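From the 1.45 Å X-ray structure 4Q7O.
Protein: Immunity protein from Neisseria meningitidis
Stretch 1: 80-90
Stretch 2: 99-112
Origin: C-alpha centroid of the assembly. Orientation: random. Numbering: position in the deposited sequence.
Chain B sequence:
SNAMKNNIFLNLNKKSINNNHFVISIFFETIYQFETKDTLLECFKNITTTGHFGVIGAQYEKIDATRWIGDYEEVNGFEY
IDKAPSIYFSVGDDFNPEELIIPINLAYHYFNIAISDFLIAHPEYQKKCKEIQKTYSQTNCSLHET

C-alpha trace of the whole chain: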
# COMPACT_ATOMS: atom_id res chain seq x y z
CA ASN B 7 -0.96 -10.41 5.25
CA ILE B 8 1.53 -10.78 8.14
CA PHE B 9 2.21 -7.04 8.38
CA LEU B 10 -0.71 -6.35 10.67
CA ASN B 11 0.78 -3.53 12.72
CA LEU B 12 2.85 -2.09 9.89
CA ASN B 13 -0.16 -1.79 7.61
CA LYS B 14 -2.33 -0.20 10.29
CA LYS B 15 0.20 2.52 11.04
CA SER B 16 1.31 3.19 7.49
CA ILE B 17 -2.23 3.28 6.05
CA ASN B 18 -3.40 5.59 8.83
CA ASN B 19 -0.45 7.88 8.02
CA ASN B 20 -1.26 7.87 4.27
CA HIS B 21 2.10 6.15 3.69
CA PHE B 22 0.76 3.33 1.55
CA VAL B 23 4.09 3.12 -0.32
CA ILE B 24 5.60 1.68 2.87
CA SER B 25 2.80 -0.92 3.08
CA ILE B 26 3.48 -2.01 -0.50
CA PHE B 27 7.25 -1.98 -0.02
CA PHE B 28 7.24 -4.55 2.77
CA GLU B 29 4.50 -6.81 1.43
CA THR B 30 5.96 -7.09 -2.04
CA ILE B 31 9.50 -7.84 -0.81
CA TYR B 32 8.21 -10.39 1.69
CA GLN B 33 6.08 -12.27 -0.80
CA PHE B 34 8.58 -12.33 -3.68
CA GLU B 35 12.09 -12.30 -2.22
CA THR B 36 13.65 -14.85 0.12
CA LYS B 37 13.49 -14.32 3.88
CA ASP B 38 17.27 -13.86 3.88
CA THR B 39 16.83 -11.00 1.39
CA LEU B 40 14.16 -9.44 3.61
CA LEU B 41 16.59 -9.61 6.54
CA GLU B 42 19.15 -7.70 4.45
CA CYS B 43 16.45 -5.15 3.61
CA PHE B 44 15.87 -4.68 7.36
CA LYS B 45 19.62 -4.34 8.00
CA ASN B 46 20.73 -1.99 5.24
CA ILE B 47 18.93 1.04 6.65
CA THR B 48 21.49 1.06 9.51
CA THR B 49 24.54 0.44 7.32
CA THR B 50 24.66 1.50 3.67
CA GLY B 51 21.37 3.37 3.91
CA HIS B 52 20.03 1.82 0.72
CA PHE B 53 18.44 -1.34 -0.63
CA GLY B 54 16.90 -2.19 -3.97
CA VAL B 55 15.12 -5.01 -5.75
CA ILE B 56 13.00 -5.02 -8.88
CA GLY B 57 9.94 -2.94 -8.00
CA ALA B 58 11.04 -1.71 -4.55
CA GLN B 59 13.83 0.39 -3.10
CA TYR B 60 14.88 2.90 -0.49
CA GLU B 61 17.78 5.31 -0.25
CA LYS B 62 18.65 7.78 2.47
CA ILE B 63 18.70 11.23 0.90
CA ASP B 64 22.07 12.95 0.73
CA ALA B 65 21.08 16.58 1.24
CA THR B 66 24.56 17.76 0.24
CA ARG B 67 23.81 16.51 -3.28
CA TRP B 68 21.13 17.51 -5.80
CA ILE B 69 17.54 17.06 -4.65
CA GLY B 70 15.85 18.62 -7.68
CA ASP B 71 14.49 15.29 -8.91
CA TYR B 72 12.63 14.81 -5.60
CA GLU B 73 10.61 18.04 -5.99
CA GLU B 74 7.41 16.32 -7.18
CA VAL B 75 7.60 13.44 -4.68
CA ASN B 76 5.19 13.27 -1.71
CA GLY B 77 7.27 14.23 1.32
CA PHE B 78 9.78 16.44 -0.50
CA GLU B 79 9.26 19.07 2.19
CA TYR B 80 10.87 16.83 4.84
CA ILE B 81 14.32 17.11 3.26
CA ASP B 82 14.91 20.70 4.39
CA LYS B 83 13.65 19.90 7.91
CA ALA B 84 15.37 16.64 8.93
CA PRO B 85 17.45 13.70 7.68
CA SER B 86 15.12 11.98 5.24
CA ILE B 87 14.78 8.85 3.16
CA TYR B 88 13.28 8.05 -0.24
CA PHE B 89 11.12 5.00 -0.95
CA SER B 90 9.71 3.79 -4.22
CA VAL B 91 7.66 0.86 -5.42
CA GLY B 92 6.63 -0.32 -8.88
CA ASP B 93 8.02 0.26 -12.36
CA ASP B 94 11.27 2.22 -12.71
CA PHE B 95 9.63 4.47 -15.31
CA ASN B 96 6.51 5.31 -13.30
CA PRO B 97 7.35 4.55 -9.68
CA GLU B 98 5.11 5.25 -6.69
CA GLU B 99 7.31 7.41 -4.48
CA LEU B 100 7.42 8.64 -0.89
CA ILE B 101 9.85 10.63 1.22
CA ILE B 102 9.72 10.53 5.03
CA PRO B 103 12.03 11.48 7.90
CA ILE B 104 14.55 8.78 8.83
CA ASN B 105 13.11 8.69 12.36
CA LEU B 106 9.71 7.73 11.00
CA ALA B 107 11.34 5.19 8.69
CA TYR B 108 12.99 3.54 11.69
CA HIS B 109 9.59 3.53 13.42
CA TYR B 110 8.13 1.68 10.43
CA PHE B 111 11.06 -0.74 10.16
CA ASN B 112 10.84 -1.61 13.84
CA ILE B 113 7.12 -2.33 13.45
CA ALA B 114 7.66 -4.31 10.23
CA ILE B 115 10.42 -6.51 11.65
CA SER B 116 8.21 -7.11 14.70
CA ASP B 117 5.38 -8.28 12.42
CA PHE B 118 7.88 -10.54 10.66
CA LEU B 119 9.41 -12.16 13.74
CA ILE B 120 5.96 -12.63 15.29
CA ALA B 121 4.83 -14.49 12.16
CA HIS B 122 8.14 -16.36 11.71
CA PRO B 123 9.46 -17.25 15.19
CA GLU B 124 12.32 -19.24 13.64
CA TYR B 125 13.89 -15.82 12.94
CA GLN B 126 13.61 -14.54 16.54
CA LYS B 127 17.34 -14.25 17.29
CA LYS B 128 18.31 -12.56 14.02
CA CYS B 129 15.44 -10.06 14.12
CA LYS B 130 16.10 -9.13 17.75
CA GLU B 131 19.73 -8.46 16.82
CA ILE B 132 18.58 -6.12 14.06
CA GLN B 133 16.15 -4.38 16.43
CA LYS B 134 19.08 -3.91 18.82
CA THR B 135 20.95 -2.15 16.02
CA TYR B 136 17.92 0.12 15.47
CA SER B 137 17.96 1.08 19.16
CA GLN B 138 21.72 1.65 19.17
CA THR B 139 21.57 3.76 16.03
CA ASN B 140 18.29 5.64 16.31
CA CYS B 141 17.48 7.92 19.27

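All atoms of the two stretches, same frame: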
# COMPACT_ATOMS: atom_id res chain seq x y z
N TYR B 80 10.11 17.32 3.69
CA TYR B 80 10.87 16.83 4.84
C TYR B 80 12.36 17.07 4.70
O TYR B 80 13.05 17.22 5.71
CB TYR B 80 10.63 15.34 5.09
CG TYR B 80 9.24 14.98 5.57
CD1 TYR B 80 8.74 15.50 6.76
CD2 TYR B 80 8.44 14.11 4.85
CE1 TYR B 80 7.47 15.18 7.21
CE2 TYR B 80 7.17 13.77 5.30
CZ TYR B 80 6.69 14.31 6.48
OH TYR B 80 5.44 13.99 6.93
N ILE B 81 12.87 17.10 3.47
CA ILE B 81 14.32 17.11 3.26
C ILE B 81 14.97 18.31 3.94
O ILE B 81 16.00 18.18 4.61
CB ILE B 81 14.71 17.05 1.77
CG1 ILE B 81 14.14 15.79 1.11
CG2 ILE B 81 16.22 17.08 1.62
CD1 ILE B 81 14.29 15.77 -0.40
N ASP B 82 14.36 19.49 3.79
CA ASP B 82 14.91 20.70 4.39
C ASP B 82 14.78 20.74 5.92
O ASP B 82 15.44 21.54 6.57
CB ASP B 82 14.25 21.94 3.77
CG ASP B 82 14.89 23.23 4.25
OD1 ASP B 82 16.05 23.50 3.87
OD2 ASP B 82 14.22 23.98 5.01
N LYS B 83 13.95 19.86 6.48
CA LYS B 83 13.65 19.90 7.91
C LYS B 83 14.43 18.89 8.75
O LYS B 83 14.73 19.15 9.91
CB LYS B 83 12.15 19.69 8.14
CG LYS B 83 11.27 20.66 7.36
CD LYS B 83 9.79 20.37 7.58
CE LYS B 83 8.92 21.35 6.80
NZ LYS B 83 7.48 21.27 7.19
N ALA B 84 14.76 17.74 8.17
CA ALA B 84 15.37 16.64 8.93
C ALA B 84 16.00 15.63 7.98
O ALA B 84 15.62 15.58 6.81
CB ALA B 84 14.31 15.96 9.81
N PRO B 85 16.95 14.82 8.48
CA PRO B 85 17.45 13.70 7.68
C PRO B 85 16.29 12.84 7.19
O PRO B 85 15.44 12.40 7.99
CB PRO B 85 18.32 12.92 8.67
CG PRO B 85 18.80 14.00 9.64
CD PRO B 85 17.62 14.92 9.78
N SER B 86 16.25 12.61 5.89
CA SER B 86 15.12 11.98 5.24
C SER B 86 15.53 10.81 4.36
O SER B 86 16.70 10.61 4.06
CB SER B 86 14.32 13.00 4.43
OG SER B 86 13.76 14.00 5.27
N ILE B 87 14.54 10.04 3.93
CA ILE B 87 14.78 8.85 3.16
C ILE B 87 13.70 8.68 2.09
O ILE B 87 12.53 8.98 2.32
CB ILE B 87 14.88 7.62 4.09
CG1 ILE B 87 15.05 6.32 3.31
CG2 ILE B 87 13.69 7.57 5.06
CD1 ILE B 87 15.48 5.16 4.18
N TYR B 88 14.14 8.24 0.92
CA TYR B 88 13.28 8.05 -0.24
C TYR B 88 12.90 6.59 -0.40
O TYR B 88 13.75 5.72 -0.31
CB TYR B 88 14.05 8.52 -1.48
CG TYR B 88 13.45 8.16 -2.82
CD1 TYR B 88 12.49 8.96 -3.42
CD2 TYR B 88 13.91 7.05 -3.51
CE1 TYR B 88 11.97 8.66 -4.67
CE2 TYR B 88 13.40 6.74 -4.76
CZ TYR B 88 12.43 7.54 -5.33
OH TYR B 88 11.94 7.22 -6.57
N PHE B 89 11.61 6.33 -0.62
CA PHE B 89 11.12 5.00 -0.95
C PHE B 89 10.43 5.02 -2.29
O PHE B 89 9.75 5.99 -2.63
CB PHE B 89 10.10 4.53 0.09
CG PHE B 89 10.70 4.16 1.40
CD1 PHE B 89 11.01 5.14 2.33
CD2 PHE B 89 10.92 2.83 1.72
CE1 PHE B 89 11.55 4.80 3.56
CE2 PHE B 89 11.46 2.48 2.95
CZ PHE B 89 11.78 3.46 3.86
N SER B 90 10.56 3.94 -3.05
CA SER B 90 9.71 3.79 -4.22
C SER B 90 9.30 2.35 -4.43
O SER B 90 10.02 1.42 -4.05
CB SER B 90 10.36 4.36 -5.47
OG SER B 90 11.39 3.52 -5.94
N GLU B 99 6.20 6.91 -5.29
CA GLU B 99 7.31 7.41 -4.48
C GLU B 99 6.85 8.07 -3.19
O GLU B 99 5.77 8.65 -3.12
CB GLU B 99 8.12 8.42 -5.28
CG GLU B 99 8.68 7.88 -6.58
CD GLU B 99 9.19 8.98 -7.49
OE1 GLU B 99 8.36 9.77 -7.99
OE2 GLU B 99 10.42 9.07 -7.69
N LEU B 100 7.70 8.00 -2.17
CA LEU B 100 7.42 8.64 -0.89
C LEU B 100 8.72 9.02 -0.21
O LEU B 100 9.66 8.24 -0.19
CB LEU B 100 6.64 7.68 0.01
CG LEU B 100 6.36 8.12 1.45
CD1 LEU B 100 5.43 9.31 1.49
CD2 LEU B 100 5.78 6.97 2.26
N ILE B 101 8.75 10.21 0.37
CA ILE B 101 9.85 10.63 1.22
C ILE B 101 9.34 10.85 2.63
O ILE B 101 8.29 11.47 2.83
CB ILE B 101 10.51 11.90 0.68
CG1 ILE B 101 11.21 11.60 -0.66
CG2 ILE B 101 11.49 12.47 1.69
CD1 ILE B 101 11.55 12.85 -1.48
N ILE B 102 10.06 10.32 3.62
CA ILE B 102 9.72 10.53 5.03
C ILE B 102 10.99 10.80 5.84
O ILE B 102 12.09 10.50 5.39
CB ILE B 102 8.96 9.31 5.62
CG1 ILE B 102 9.72 8.01 5.37
CG2 ILE B 102 7.55 9.24 5.05
CD1 ILE B 102 9.09 6.79 6.06
N PRO B 103 10.84 11.36 7.05
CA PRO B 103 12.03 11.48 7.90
C PRO B 103 12.60 10.11 8.27
O PRO B 103 11.84 9.15 8.42
CB PRO B 103 11.49 12.17 9.17
CG PRO B 103 10.23 12.86 8.72
CD PRO B 103 9.64 11.94 7.69
N ILE B 104 13.91 10.03 8.42
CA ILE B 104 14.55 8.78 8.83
C ILE B 104 14.00 8.26 10.16
O ILE B 104 13.83 7.06 10.33
CB ILE B 104 16.09 8.93 8.85
CG1 ILE B 104 16.61 9.03 7.41
CG2 ILE B 104 16.75 7.76 9.56
CD1 ILE B 104 18.07 9.41 7.31
N ASN B 105 13.68 9.14 11.09
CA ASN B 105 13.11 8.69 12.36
C ASN B 105 11.83 7.91 12.16
O ASN B 105 11.62 6.85 12.76
CB ASN B 105 12.83 9.88 13.29
CG ASN B 105 14.08 10.48 13.87
OD1 ASN B 105 15.17 9.89 13.81
ND2 ASN B 105 13.93 11.66 14.46
N LEU B 106 10.95 8.43 11.31
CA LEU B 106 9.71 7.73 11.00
C LEU B 106 9.98 6.43 10.26
O LEU B 106 9.33 5.42 10.52
CB LEU B 106 8.75 8.64 10.21
CG LEU B 106 7.44 7.97 9.78
CD1 LEU B 106 6.63 7.48 10.97
CD2 LEU B 106 6.61 8.90 8.93
N ALA B 107 10.95 6.44 9.36
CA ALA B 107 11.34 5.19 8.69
C ALA B 107 11.77 4.13 9.69
O ALA B 107 11.35 2.97 9.60
CB ALA B 107 12.44 5.44 7.68
N TYR B 108 12.60 4.50 10.66
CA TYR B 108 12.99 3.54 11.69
C TYR B 108 11.80 3.01 12.49
O TYR B 108 11.75 1.84 12.83
CB TYR B 108 14.05 4.12 12.63
CG TYR B 108 15.45 3.88 12.15
CD1 TYR B 108 16.11 2.68 12.42
CD2 TYR B 108 16.13 4.84 11.42
CE1 TYR B 108 17.40 2.45 11.98
CE2 TYR B 108 17.44 4.62 10.99
CZ TYR B 108 18.06 3.42 11.27
OH TYR B 108 19.34 3.20 10.82
N HIS B 109 10.85 3.89 12.78
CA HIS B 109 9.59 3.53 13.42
C HIS B 109 8.89 2.45 12.60
O HIS B 109 8.51 1.39 13.12
CB HIS B 109 8.74 4.80 13.54
CG HIS B 109 7.37 4.62 14.12
ND1 HIS B 109 7.16 4.33 15.45
CD2 HIS B 109 6.15 4.78 13.57
CE1 HIS B 109 5.86 4.28 15.68
NE2 HIS B 109 5.22 4.55 14.56
N TYR B 110 8.74 2.68 11.30
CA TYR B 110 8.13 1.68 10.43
C TYR B 110 8.91 0.37 10.37
O TYR B 110 8.33 -0.70 10.41
CB TYR B 110 7.95 2.21 9.02
CG TYR B 110 6.84 3.23 8.84
CD1 TYR B 110 5.61 3.05 9.45
CD2 TYR B 110 7.03 4.35 8.03
CE1 TYR B 110 4.59 3.97 9.26
CE2 TYR B 110 6.01 5.27 7.84
CZ TYR B 110 4.79 5.08 8.46
OH TYR B 110 3.78 5.98 8.28
N PHE B 111 10.23 0.47 10.25
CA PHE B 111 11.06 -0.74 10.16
C PHE B 111 10.98 -1.58 11.43
O PHE B 111 10.97 -2.81 11.38
CB PHE B 111 12.50 -0.39 9.80
CG PHE B 111 12.75 -0.26 8.33
CD1 PHE B 111 11.99 0.61 7.55
CD2 PHE B 111 13.73 -1.02 7.71
CE1 PHE B 111 12.21 0.72 6.19
CE2 PHE B 111 13.96 -0.91 6.35
CZ PHE B 111 13.20 -0.03 5.58
N ASN B 112 10.92 -0.91 12.57
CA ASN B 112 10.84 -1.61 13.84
C ASN B 112 9.50 -2.34 13.96
O ASN B 112 9.43 -3.47 14.45
CB ASN B 112 11.04 -0.63 14.99
CG ASN B 112 11.19 -1.33 16.31
OD1 ASN B 112 12.11 -2.14 16.50
ND2 ASN B 112 10.31 -1.03 17.24
O HOH W 1 14.60 11.97 10.78

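An antiparallel strand pair shows how a simple backbone ladder sorts side chains into two groups, each of which must then find a surface to fit, and this immunity protein offers a compact example. Strand 86-90 runs beside strand 99-103, their directions 156° apart, and together the two stretches bury 876 Å².

The ladder comes first. Ile87 N donates to Ile102 O (2.9 Å) and Ile102 N returns the bond to Ile87 O (3.1 Å); two residues on, Phe89 N reaches Leu100 O (2.8 Å) and Leu100 N reaches Phe89 O (2.9 Å). Between these hydrogen-bonded pairs the chains draw closer, with the CA atoms of Tyr88 and Ile101 4.5 Å apart, and Ile101 CA lies 3.3 Å from Ile87 O in a CA-H...O contact. Pro103 has no amide hydrogen with which to extend the pattern, but it stands opposite Ser86 in a non-hydrogen-bonded pair, where none is asked of it. The ladder's last rung falls beyond it: Ile104 N, in the first turn of the helix, donates almost linearly to Pro85 O (2.9 Å). A water joins the same carbonyl to the helix, donating to Pro85 O (2.9 Å) and accepting from Asn105 N (3.0 Å).

On the face carrying Ile87, Phe89, Leu100 and Ile102, the chain folds its own helix back as a lid. The small side chain of Ala107 points toward the strand and lets the helix come close: Ile87 CG2 packs against Ala107 CB at 3.6 Å, while also lying 4.0 Å from Ile102 CG1. Branched at CB, Ile87 presents a broad knob there, and its CB meets Ile104 CG1 at 4.0 Å. Farther along, the flat Phe89 ring extends beneath the helix. Its CE1 lies 4.0 Å from Ile102 CD1 and 4.3 Å from Ala107 CB, and its tip, CZ, meets Phe111 CE1 at 3.6 Å. The two rings touch edge to edge, a contact of rims rather than a stack.

The other face is partly polar. Tyr88 lays the edge of its ring along Ile101, with Tyr88 CD1 4.0 Å from Ile101 CG1. The side chain is long enough for Tyr88 OH to donate to Glu99 OE2 at 2.6 Å. Ser90 sets its CB 4.1 Å from Glu99 CG, against the aliphatic part of that side chain. Ile101, also branched at CB, fills the space between neighbours, its CD1 meeting Ile81 CD1 at 4.1 Å and its CG2 meeting Ser86 CB at 4.0 Å.

At the far end a corner meets a flat surface. Tyr80 offers a ring face to the puckered ring of Pro103, whose CD sits 3.6 Å from the Tyr80 ring centroid, 6° off the normal, in a CH-pi contact. The same Tyr80 ring turns its edge to Ile101 O, Tyr80 CD2 being 3.3 Å away; that carbonyl is buried without a hydrogen-bonding partner. At the start of the strand, Ser86 OG donates a hydrogen bond back to Ala84 O (2.9 Å), so the hydroxyl has a partner within its own stretch.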